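Local coordinates for solute-binding protein (Thermoactinomyces vulgaris, PDB 2ZYO) that binds maltotetraose between its two lobes and probably serves as the sugar-capturing solute-binding component of a cyclodextrin and maltodextrin transport system, at residues 31-39 and 307-318; 164-172 and 218-229. All coordinates share one frame; numbering follows the deposited sequence.

Interaction 1: residues 31-39 and 307-318; sequences VQLNNTKKW and EALASRFKETGE
N35 and W39 of helix 30-47 both reach S311 on helix 306-316, in a nearly antiparallel helix pair of a periplasmic-binding-protein fold; the short axes cross at 155° and approach to 9.4 Å. The side chain of N35 is a knob in the hole formed by A308, S311, R312 and E315. Its CB passes E315 OE2, and its CG, anti to the backbone N (chi1 -175°), lies against the backbone of R312. From there OD1 rests on R312 CB and CG and accepts a hydrogen bond from a water that also donates to T36 OG1. N35 ND2 spends its two hydrogens on two acceptors, both near the amide plane: E315 OE2 at 2.8 Å, reached on the anti side of the carboxylate, somewhat out of its plane, and S311 OG at 3.0 Å, along a more bent line. S311 OG also accepts from W39 NE1 at 2.9 Å, nearly in the indole plane. One face of that indole lies over A308, whose CA stands 3.9 Å from the centroid of the five-membered ring in a CH-pi contact, while K38 CE covers the opposite face near the rim. A leucine in place of W39 would probably leave S311 OG without its indole donor and A308 without the flat surface it packs on. Toward the other end, V31 CG2 meets the backbone of T316, and Q32 CG lies on T316 CG2. Within segment 307-318, E318 OE2 pairs with K282, while R312 NH1 and NH2 both hold E318 OE1 in a salt bridge, NH1 at 2.7 Å.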
loop_
_atom_site.group_PDB
_atom_site.type_symbol
_atom_site.label_atom_id
_atom_site.label_comp_id
_atom_site.label_asym_id
_atom_site.label_seq_id
_atom_site.Cartn_x
_atom_site.Cartn_y
_atom_site.Cartn_z
ATOM N N VAL A 31 5.738 -18.719 -1.432
ATOM C CA VAL A 31 5.302 -18.597 -2.832
ATOM C C VAL A 31 5.885 -17.375 -3.554
ATOM O O VAL A 31 6.169 -17.441 -4.754
ATOM C CB VAL A 31 3.749 -18.660 -3.006
ATOM C CG1 VAL A 31 3.201 -19.972 -2.459
ATOM C CG2 VAL A 31 3.052 -17.463 -2.359
ATOM N N GLN A 32 6.065 -16.273 -2.825
ATOM C CA GLN A 32 6.696 -15.077 -3.384
ATOM C C GLN A 32 8.143 -15.371 -3.755
ATOM O O GLN A 32 8.614 -14.966 -4.819
ATOM C CB GLN A 32 6.643 -13.908 -2.396
ATOM C CG GLN A 32 5.266 -13.282 -2.230
ATOM C CD GLN A 32 5.287 -12.040 -1.355
ATOM O OE1 GLN A 32 6.099 -11.134 -1.552
ATOM N NE2 GLN A 32 4.374 -11.983 -0.393
ATOM N N LEU A 33 8.835 -16.085 -2.867
ATOM C CA LEU A 33 10.233 -16.447 -3.069
ATOM C C LEU A 33 10.399 -17.400 -4.249
ATOM O O LEU A 33 11.239 -17.175 -5.121
ATOM C CB LEU A 33 10.822 -17.059 -1.791
ATOM C CG LEU A 33 12.300 -17.468 -1.780
ATOM C CD1 LEU A 33 13.229 -16.261 -1.890
ATOM C CD2 LEU A 33 12.625 -18.280 -0.532
ATOM N N ASN A 34 9.587 -18.453 -4.274
ATOM C CA ASN A 34 9.674 -19.459 -5.330
ATOM C C ASN A 34 9.269 -18.941 -6.713
ATOM O O ASN A 34 9.817 -19.389 -7.720
ATOM C CB ASN A 34 8.888 -20.716 -4.956
ATOM C CG ASN A 34 9.390 -21.359 -3.671
ATOM O OD1 ASN A 34 10.565 -21.242 -3.315
ATOM N ND2 ASN A 34 8.497 -22.044 -2.970
ATOM N N ASN A 35 8.327 -17.998 -6.764
ATOM C CA ASN A 35 7.970 -17.365 -8.035
ATOM C C ASN A 35 9.140 -16.582 -8.623
ATOM O O ASN A 35 9.415 -16.664 -9.823
ATOM C CB ASN A 35 6.750 -16.452 -7.903
ATOM C CG ASN A 35 6.299 -15.901 -9.239
ATOM O OD1 ASN A 35 6.629 -14.773 -9.598
ATOM N ND2 ASN A 35 5.566 -16.709 -9.999
ATOM N N THR A 36 9.828 -15.827 -7.769
ATOM C CA THR A 36 11.021 -15.098 -8.189
ATOM C C THR A 36 12.125 -16.070 -8.602
ATOM O O THR A 36 12.809 -15.842 -9.596
ATOM C CB THR A 36 11.489 -14.101 -7.108
ATOM O OG1 THR A 36 10.481 -13.098 -6.946
ATOM C CG2 THR A 36 12.797 -13.416 -7.503
ATOM N N LYS A 37 12.265 -17.168 -7.863
ATOM C CA LYS A 37 13.227 -18.209 -8.226
ATOM C C LYS A 37 12.914 -18.796 -9.605
ATOM O O LYS A 37 13.827 -19.071 -10.386
ATOM C CB LYS A 37 13.279 -19.312 -7.162
ATOM C CG LYS A 37 13.961 -18.894 -5.859
ATOM C CD LYS A 37 14.114 -20.075 -4.906
ATOM C CE LYS A 37 14.701 -19.658 -3.560
ATOM N NZ LYS A 37 16.072 -19.082 -3.642
ATOM N N LYS A 38 11.626 -18.965 -9.907
ATOM C CA LYS A 38 11.203 -19.479 -11.210
ATOM C C LYS A 38 11.644 -18.557 -12.346
ATOM O O LYS A 38 12.282 -19.000 -13.308
ATOM C CB LYS A 38 9.683 -19.681 -11.263
ATOM C CG LYS A 38 9.176 -20.106 -12.637
ATOM C CD LYS A 38 7.667 -19.974 -12.757
ATOM C CE LYS A 38 7.205 -20.181 -14.193
ATOM N NZ LYS A 38 7.487 -21.553 -14.708
ATOM N N TRP A 39 11.307 -17.277 -12.229
ATOM C CA TRP A 39 11.583 -16.332 -13.307
ATOM C C TRP A 39 13.050 -15.930 -13.405
ATOM O O TRP A 39 13.551 -15.700 -14.509
ATOM C CB TRP A 39 10.613 -15.149 -13.258
ATOM C CG TRP A 39 9.248 -15.631 -13.609
ATOM C CD1 TRP A 39 8.212 -15.867 -12.752
ATOM C CD2 TRP A 39 8.795 -16.025 -14.907
ATOM N NE1 TRP A 39 7.130 -16.356 -13.442
ATOM C CE2 TRP A 39 7.460 -16.463 -14.768
ATOM C CE3 TRP A 39 9.383 -16.038 -16.180
ATOM C CZ2 TRP A 39 6.699 -16.904 -15.855
ATOM C CZ3 TRP A 39 8.628 -16.479 -17.258
ATOM C CH2 TRP A 39 7.299 -16.906 -17.087
ATOM N N GLU A 307 4.069 -11.935 -18.982
ATOM C CA GLU A 307 4.142 -13.361 -18.670
ATOM C C GLU A 307 4.559 -13.622 -17.220
ATOM O O GLU A 307 3.949 -14.446 -16.534
ATOM C CB GLU A 307 5.107 -14.067 -19.630
ATOM C CG GLU A 307 5.069 -15.588 -19.551
ATOM C CD GLU A 307 6.123 -16.268 -20.413
ATOM O OE1 GLU A 307 6.983 -15.573 -21.001
ATOM O OE2 GLU A 307 6.088 -17.512 -20.503
ATOM N N ALA A 308 5.600 -12.925 -16.767
ATOM C CA ALA A 308 6.124 -13.115 -15.413
ATOM C C ALA A 308 5.125 -12.695 -14.340
ATOM O O ALA A 308 4.965 -13.389 -13.336
ATOM C CB ALA A 308 7.447 -12.371 -15.235
ATOM N N LEU A 309 4.446 -11.570 -14.561
ATOM C CA LEU A 309 3.495 -11.054 -13.577
ATOM C C LEU A 309 2.147 -11.781 -13.582
ATOM O O LEU A 309 1.475 -11.840 -12.551
ATOM C CB LEU A 309 3.317 -9.535 -13.712
ATOM C CG LEU A 309 4.532 -8.675 -13.338
ATOM C CD1 LEU A 309 4.210 -7.195 -13.461
ATOM C CD2 LEU A 309 5.050 -8.989 -11.936
ATOM N N ALA A 310 1.758 -12.334 -14.732
ATOM C CA ALA A 310 0.585 -13.208 -14.799
ATOM C C ALA A 310 0.834 -14.427 -13.918
ATOM O O ALA A 310 -0.012 -14.802 -13.102
ATOM C CB ALA A 310 0.304 -13.634 -16.231
ATOM N N SER A 311 2.015 -15.022 -14.081
ATOM C CA SER A 311 2.474 -16.128 -13.245
ATOM C C SER A 311 2.534 -15.730 -11.771
ATOM O O SER A 311 2.041 -16.460 -10.904
ATOM C CB SER A 311 3.842 -16.615 -13.731
ATOM O OG SER A 311 4.498 -17.408 -12.759
ATOM N N ARG A 312 3.124 -14.569 -11.492
ATOM C CA ARG A 312 3.227 -14.083 -10.113
ATOM C C ARG A 312 1.862 -13.912 -9.449
ATOM O O ARG A 312 1.681 -14.309 -8.296
ATOM C CB ARG A 312 4.024 -12.779 -10.024
ATOM C CG ARG A 312 4.447 -12.474 -8.598
ATOM C CD ARG A 312 5.247 -11.193 -8.450
ATOM N NE ARG A 312 5.722 -11.079 -7.072
ATOM C CZ ARG A 312 5.016 -10.564 -6.067
ATOM N NH1 ARG A 312 3.797 -10.083 -6.273
ATOM N NH2 ARG A 312 5.534 -10.530 -4.848
ATOM N N PHE A 313 0.905 -13.337 -10.174
ATOM C CA PHE A 313 -0.438 -13.172 -9.627
ATOM C C PHE A 313 -1.078 -14.513 -9.275
ATOM O O PHE A 313 -1.636 -14.676 -8.191
ATOM C CB PHE A 313 -1.360 -12.394 -10.568
ATOM C CG PHE A 313 -2.810 -12.508 -10.196
ATOM C CD1 PHE A 313 -3.300 -11.868 -9.059
ATOM C CD2 PHE A 313 -3.675 -13.295 -10.949
ATOM C CE1 PHE A 313 -4.632 -11.994 -8.689
ATOM C CE2 PHE A 313 -5.011 -13.426 -10.586
ATOM C CZ PHE A 313 -5.490 -12.772 -9.456
ATOM N N LYS A 314 -0.994 -15.466 -10.198
ATOM C CA LYS A 314 -1.625 -16.772 -10.013
ATOM C C LYS A 314 -1.026 -17.545 -8.835
ATOM O O LYS A 314 -1.741 -18.267 -8.135
ATOM C CB LYS A 314 -1.569 -17.589 -11.309
ATOM C CG LYS A 314 -2.427 -17.008 -12.434
ATOM C CD LYS A 314 -2.231 -17.755 -13.743
ATOM C CE LYS A 314 -2.884 -17.019 -14.901
ATOM N NZ LYS A 314 -2.658 -17.709 -16.201
ATOM N N GLU A 315 0.276 -17.371 -8.609
ATOM C CA GLU A 315 0.966 -18.022 -7.497
ATOM C C GLU A 315 0.743 -17.316 -6.160
ATOM O O GLU A 315 0.451 -17.967 -5.153
ATOM C CB GLU A 315 2.474 -18.114 -7.766
ATOM C CG GLU A 315 2.900 -19.234 -8.698
ATOM C CD GLU A 315 4.291 -19.753 -8.368
ATOM O OE1 GLU A 315 4.405 -20.678 -7.538
ATOM O OE2 GLU A 315 5.274 -19.242 -8.940
ATOM N N THR A 316 0.879 -15.990 -6.158
ATOM C CA THR A 316 0.912 -15.210 -4.913
ATOM C C THR A 316 -0.417 -14.562 -4.531
ATOM O O THR A 316 -0.635 -14.241 -3.358
ATOM C CB THR A 316 1.971 -14.085 -4.963
ATOM O OG1 THR A 316 1.564 -13.088 -5.908
ATOM C CG2 THR A 316 3.346 -14.632 -5.344
ATOM N N GLY A 317 -1.283 -14.339 -5.517
ATOM C CA GLY A 317 -2.563 -13.667 -5.291
ATOM C C GLY A 317 -2.454 -12.153 -5.203
ATOM O O GLY A 317 -3.457 -11.463 -4.992
ATOM N N GLU A 318 -1.236 -11.637 -5.364
ATOM C CA GLU A 318 -0.985 -10.199 -5.329
ATOM C C GLU A 318 -1.238 -9.592 -6.701
ATOM O O GLU A 318 -0.721 -10.078 -7.712
ATOM C CB GLU A 318 0.445 -9.897 -4.864
ATOM C CG GLU A 318 0.794 -10.440 -3.476
ATOM C CD GLU A 318 2.097 -9.878 -2.919
ATOM O OE1 GLU A 318 3.023 -9.582 -3.704
ATOM O OE2 GLU A 318 2.200 -9.730 -1.681
HETATM O O HOH W 1 5.974 -20.312 -5.741
HETATM O O HOH W 2 7.726 -12.423 -5.401
HETATM O O HOH W 3 8.246 -12.579 -8.624
#

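Interaction 2: residues 164-172 and 218-229; sequences KYGVLFEAN and WFTEARLPQSLK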
loop_
_atom_site.group_PDB
_atom_site.type_symbol
_atom_site.label_atom_id
_atom_site.label_comp_id
_atom_site.label_asym_id
_atom_site.label_seq_id
_atom_site.Cartn_x
_atom_site.Cartn_y
_atom_site.Cartn_z
ATOM N N LYS A 164 -21.716 -7.634 17.411
ATOM C CA LYS A 164 -22.254 -7.748 16.059
ATOM C C LYS A 164 -22.210 -6.377 15.394
ATOM O O LYS A 164 -22.564 -5.371 16.011
ATOM C CB LYS A 164 -23.693 -8.281 16.099
ATOM C CG LYS A 164 -24.105 -9.124 14.891
ATOM C CD LYS A 164 -24.497 -8.265 13.695
ATOM C CE LYS A 164 -24.447 -9.046 12.391
ATOM N NZ LYS A 164 -24.488 -8.138 11.208
ATOM N N TYR A 165 -21.761 -6.339 14.141
ATOM C CA TYR A 165 -21.596 -5.079 13.418
ATOM C C TYR A 165 -22.080 -5.154 11.979
ATOM O O TYR A 165 -21.967 -6.190 11.328
ATOM C CB TYR A 165 -20.127 -4.646 13.426
ATOM C CG TYR A 165 -19.620 -4.255 14.789
ATOM C CD1 TYR A 165 -19.687 -2.933 15.226
ATOM C CD2 TYR A 165 -19.077 -5.210 15.650
ATOM C CE1 TYR A 165 -19.228 -2.571 16.485
ATOM C CE2 TYR A 165 -18.618 -4.858 16.908
ATOM C CZ TYR A 165 -18.695 -3.539 17.318
ATOM O OH TYR A 165 -18.238 -3.192 18.568
ATOM N N GLY A 166 -22.622 -4.041 11.495
ATOM C CA GLY A 166 -22.883 -3.869 10.072
ATOM C C GLY A 166 -21.606 -3.488 9.346
ATOM O O GLY A 166 -21.261 -4.083 8.325
ATOM N N VAL A 167 -20.914 -2.477 9.872
ATOM C CA VAL A 167 -19.626 -2.043 9.329
ATOM C C VAL A 167 -18.651 -1.807 10.477
ATOM O O VAL A 167 -18.949 -1.071 11.421
ATOM C CB VAL A 167 -19.736 -0.750 8.478
ATOM C CG1 VAL A 167 -18.424 -0.487 7.736
ATOM C CG2 VAL A 167 -20.894 -0.836 7.487
ATOM N N LEU A 168 -17.486 -2.438 10.379
ATOM C CA LEU A 168 -16.442 -2.320 11.388
ATOM C C LEU A 168 -15.095 -2.190 10.693
ATOM O O LEU A 168 -14.785 -2.965 9.792
ATOM C CB LEU A 168 -16.457 -3.551 12.298
ATOM C CG LEU A 168 -15.375 -3.725 13.367
ATOM C CD1 LEU A 168 -15.460 -2.646 14.439
ATOM C CD2 LEU A 168 -15.504 -5.106 13.992
ATOM N N PHE A 169 -14.299 -1.209 11.105
ATOM C CA PHE A 169 -12.943 -1.064 10.580
ATOM C C PHE A 169 -12.056 -0.276 11.534
ATOM O O PHE A 169 -12.533 0.221 12.560
ATOM C CB PHE A 169 -12.941 -0.479 9.151
ATOM C CG PHE A 169 -13.185 1.011 9.075
ATOM C CD1 PHE A 169 -12.140 1.881 8.767
ATOM C CD2 PHE A 169 -14.463 1.539 9.265
ATOM C CE1 PHE A 169 -12.355 3.254 8.677
ATOM C CE2 PHE A 169 -14.687 2.915 9.177
ATOM C CZ PHE A 169 -13.628 3.773 8.881
ATOM N N GLU A 170 -10.770 -0.182 11.199
ATOM C CA GLU A 170 -9.796 0.554 12.002
ATOM C C GLU A 170 -9.957 2.061 11.830
ATOM O O GLU A 170 -9.095 2.730 11.245
ATOM C CB GLU A 170 -8.373 0.133 11.638
ATOM C CG GLU A 170 -7.915 -1.150 12.282
ATOM C CD GLU A 170 -6.418 -1.333 12.173
ATOM O OE1 GLU A 170 -5.671 -0.521 12.761
ATOM O OE2 GLU A 170 -5.991 -2.288 11.498
ATOM N N ALA A 171 -11.059 2.587 12.363
ATOM C CA ALA A 171 -11.413 3.998 12.208
ATOM C C ALA A 171 -10.551 4.940 13.053
ATOM O O ALA A 171 -10.732 6.155 13.013
ATOM C CB ALA A 171 -12.898 4.214 12.505
ATOM N N ASN A 172 -9.623 4.370 13.818
ATOM C CA ASN A 172 -8.658 5.154 14.589
ATOM C C ASN A 172 -7.256 5.111 13.973
ATOM O O ASN A 172 -6.265 5.460 14.619
ATOM C CB ASN A 172 -8.634 4.692 16.054
ATOM C CG ASN A 172 -8.311 3.209 16.205
ATOM O OD1 ASN A 172 -8.124 2.488 15.221
ATOM N ND2 ASN A 172 -8.242 2.749 17.450
ATOM N N TRP A 218 -18.021 7.866 13.473
ATOM C CA TRP A 218 -17.906 6.413 13.585
ATOM C C TRP A 218 -17.907 5.937 15.037
ATOM O O TRP A 218 -18.292 4.806 15.325
ATOM C CB TRP A 218 -16.673 5.903 12.834
ATOM C CG TRP A 218 -16.932 5.784 11.370
ATOM C CD1 TRP A 218 -16.640 6.707 10.407
ATOM C CD2 TRP A 218 -17.570 4.690 10.699
ATOM N NE1 TRP A 218 -17.045 6.251 9.174
ATOM C CE2 TRP A 218 -17.620 5.016 9.325
ATOM C CE3 TRP A 218 -18.096 3.463 11.124
ATOM C CZ2 TRP A 218 -18.179 4.159 8.370
ATOM C CZ3 TRP A 218 -18.653 2.610 10.173
ATOM C CH2 TRP A 218 -18.688 2.964 8.812
ATOM N N PHE A 219 -17.507 6.821 15.946
ATOM C CA PHE A 219 -17.466 6.493 17.366
ATOM C C PHE A 219 -18.676 7.037 18.124
ATOM O O PHE A 219 -19.186 6.377 19.030
ATOM C CB PHE A 219 -16.140 6.957 17.981
ATOM C CG PHE A 219 -14.941 6.281 17.381
ATOM C CD1 PHE A 219 -14.523 5.042 17.854
ATOM C CD2 PHE A 219 -14.253 6.862 16.317
ATOM C CE1 PHE A 219 -13.426 4.399 17.290
ATOM C CE2 PHE A 219 -13.154 6.223 15.746
ATOM C CZ PHE A 219 -12.740 4.991 16.233
ATOM N N THR A 220 -19.148 8.219 17.731
ATOM C CA THR A 220 -20.289 8.863 18.395
ATOM C C THR A 220 -21.654 8.382 17.891
ATOM O O THR A 220 -22.633 8.389 18.643
ATOM C CB THR A 220 -20.233 10.398 18.265
ATOM O OG1 THR A 220 -20.223 10.760 16.878
ATOM C CG2 THR A 220 -18.991 10.962 18.953
ATOM N N GLU A 221 -21.721 7.978 16.623
ATOM C CA GLU A 221 -22.984 7.538 16.020
ATOM C C GLU A 221 -22.998 6.061 15.621
ATOM O O GLU A 221 -24.021 5.387 15.764
ATOM C CB GLU A 221 -23.339 8.404 14.808
ATOM C CG GLU A 221 -23.601 9.874 15.124
ATOM C CD GLU A 221 -24.022 10.670 13.899
ATOM O OE1 GLU A 221 -24.693 10.103 13.009
ATOM O OE2 GLU A 221 -23.686 11.869 13.828
ATOM N N ALA A 222 -21.873 5.567 15.109
ATOM C CA ALA A 222 -21.779 4.180 14.644
ATOM C C ALA A 222 -21.244 3.229 15.719
ATOM O O ALA A 222 -21.031 2.042 15.462
ATOM C CB ALA A 222 -20.946 4.097 13.368
ATOM N N ARG A 223 -21.025 3.771 16.917
ATOM C CA ARG A 223 -20.731 2.989 18.126
ATOM C C ARG A 223 -19.539 2.023 18.033
ATOM O O ARG A 223 -19.544 0.960 18.658
ATOM C CB ARG A 223 -21.994 2.252 18.607
ATOM C CG ARG A 223 -23.172 3.170 18.932
ATOM C CD ARG A 223 -24.424 2.384 19.321
ATOM N NE ARG A 223 -24.946 1.577 18.219
ATOM C CZ ARG A 223 -25.857 1.984 17.337
ATOM N NH1 ARG A 223 -26.380 3.203 17.408
ATOM N NH2 ARG A 223 -26.251 1.160 16.377
ATOM N N LEU A 224 -18.516 2.395 17.265
ATOM C CA LEU A 224 -17.301 1.583 17.176
ATOM C C LEU A 224 -16.533 1.590 18.500
ATOM O O LEU A 224 -16.530 2.606 19.203
ATOM C CB LEU A 224 -16.391 2.058 16.033
ATOM C CG LEU A 224 -16.858 1.898 14.579
ATOM C CD1 LEU A 224 -15.672 2.065 13.640
ATOM C CD2 LEU A 224 -17.539 0.558 14.322
ATOM N N PRO A 225 -15.891 0.455 18.852
ATOM C CA PRO A 225 -15.085 0.389 20.076
ATOM C C PRO A 225 -13.981 1.442 20.050
ATOM O O PRO A 225 -13.209 1.506 19.094
ATOM C CB PRO A 225 -14.482 -1.019 20.029
ATOM C CG PRO A 225 -15.380 -1.793 19.147
ATOM C CD PRO A 225 -15.891 -0.829 18.127
ATOM N N GLN A 226 -13.915 2.254 21.099
ATOM C CA GLN A 226 -13.077 3.457 21.098
ATOM C C GLN A 226 -11.568 3.212 21.241
ATOM O O GLN A 226 -10.773 4.151 21.140
ATOM C CB GLN A 226 -13.589 4.468 22.132
ATOM C CG GLN A 226 -14.961 5.040 21.771
ATOM C CD GLN A 226 -15.622 5.804 22.907
ATOM O OE1 GLN A 226 -14.957 6.476 23.696
ATOM N NE2 GLN A 226 -16.945 5.713 22.984
ATOM N N SER A 227 -11.180 1.953 21.449
ATOM C CA SER A 227 -9.767 1.577 21.517
ATOM C C SER A 227 -9.465 0.341 20.662
ATOM O O SER A 227 -8.620 -0.488 21.017
ATOM C CB SER A 227 -9.342 1.359 22.974
ATOM O OG SER A 227 -9.591 2.518 23.750
ATOM N N LEU A 228 -10.148 0.239 19.524
ATOM C CA LEU A 228 -10.038 -0.928 18.646
ATOM C C LEU A 228 -8.665 -1.056 17.984
ATOM O O LEU A 228 -7.943 -0.070 17.823
ATOM C CB LEU A 228 -11.160 -0.925 17.592
ATOM C CG LEU A 228 -11.193 0.160 16.508
ATOM C CD1 LEU A 228 -10.292 -0.205 15.339
ATOM C CD2 LEU A 228 -12.612 0.390 16.012
ATOM N N LYS A 229 -8.323 -2.287 17.614
ATOM C CA LYS A 229 -7.096 -2.588 16.881
ATOM C C LYS A 229 -7.416 -3.512 15.706
ATOM O O LYS A 229 -8.566 -3.920 15.532
ATOM C CB LYS A 229 -6.062 -3.237 17.809
ATOM C CG LYS A 229 -5.245 -2.251 18.646
ATOM C CD LYS A 229 -3.846 -2.006 18.064
ATOM C CE LYS A 229 -3.845 -1.031 16.883
ATOM N NZ LYS A 229 -4.201 0.365 17.275
HETATM O O HOH W 4 -5.779 1.050 14.993
HETATM O O HOH W 5 -8.087 4.506 19.800
#
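W218 presents one indole face to the edge of F169, a T-shaped pair with planes at 90° and the F169 centroid 5.0 Å from that of the six-membered ring; F169 CE2 stands over the centre of the indole. Strand 165-169 of the mixed sheet and the end of helix 206-220 with the loop to helix 230-238 each supply side chains to this apolar core of the periplasmic-binding-protein fold. A171 CB covers one face of the F169 ring, toward its rim. The F219 ring instead turns its edge to A171 O and N172 N, and the Y165 ring carries L168 CD1 over the centre of one face. V167 CG1 reaches W218 CH2 at 3.6 Å, while W218 NE1 is hydrogen-bonded to Y147 OH. The two methyls of L224 diverge: CD1 packs on A171 CB at 3.7 Å, and CD2 lies on L168 CD1 and V167 O. P225 CG meets Y165 OH from the opposite direction, at 3.2 Å. L228 CD1 lies against E170 CA, at the centre of an inverse gamma turn, and against N172 OD1. The polar side of the contact is held by N172, whose CG sits between the backbone N and the carbonyl carbon (chi1 57°), bringing the amide to the loop. A water donates to both N172 OD1 and E170 OE1 and accepts from K229 NZ; E170 OE1 also accepts a hydrogen bond from N173 ND2. A second water accepts from N172 ND2 and donates to Q226 O. The other hydrogen of N172 ND2 runs almost straight, at 170°, to L228 O, 2.9 Å away.

Interaction 2 is nested along the chain inside the long loop closed by interaction 1, yet the two lie on opposite sides of the chain's centre, their centres 36 Å apart and their nearest atoms about 17 Å apart. They do not touch. The bound maltotetraose gives them a common reference. In interaction 1, the side chain of E318 is about 9 Å from a bound glucose (GLC) unit; in interaction 2, the side chain of E170 is about 5 Å from a bound glucose (GLC) unit. E170 OE1 accepts a hydrogen bond from N173, a residue of the sugar pocket, and F169 touches Y176, another pocket residue. E170 and F169 thus lie behind pocket residues, consistent with a second-shell position, whereas 31-39 with 307-318 is helix packing farther from the sugar.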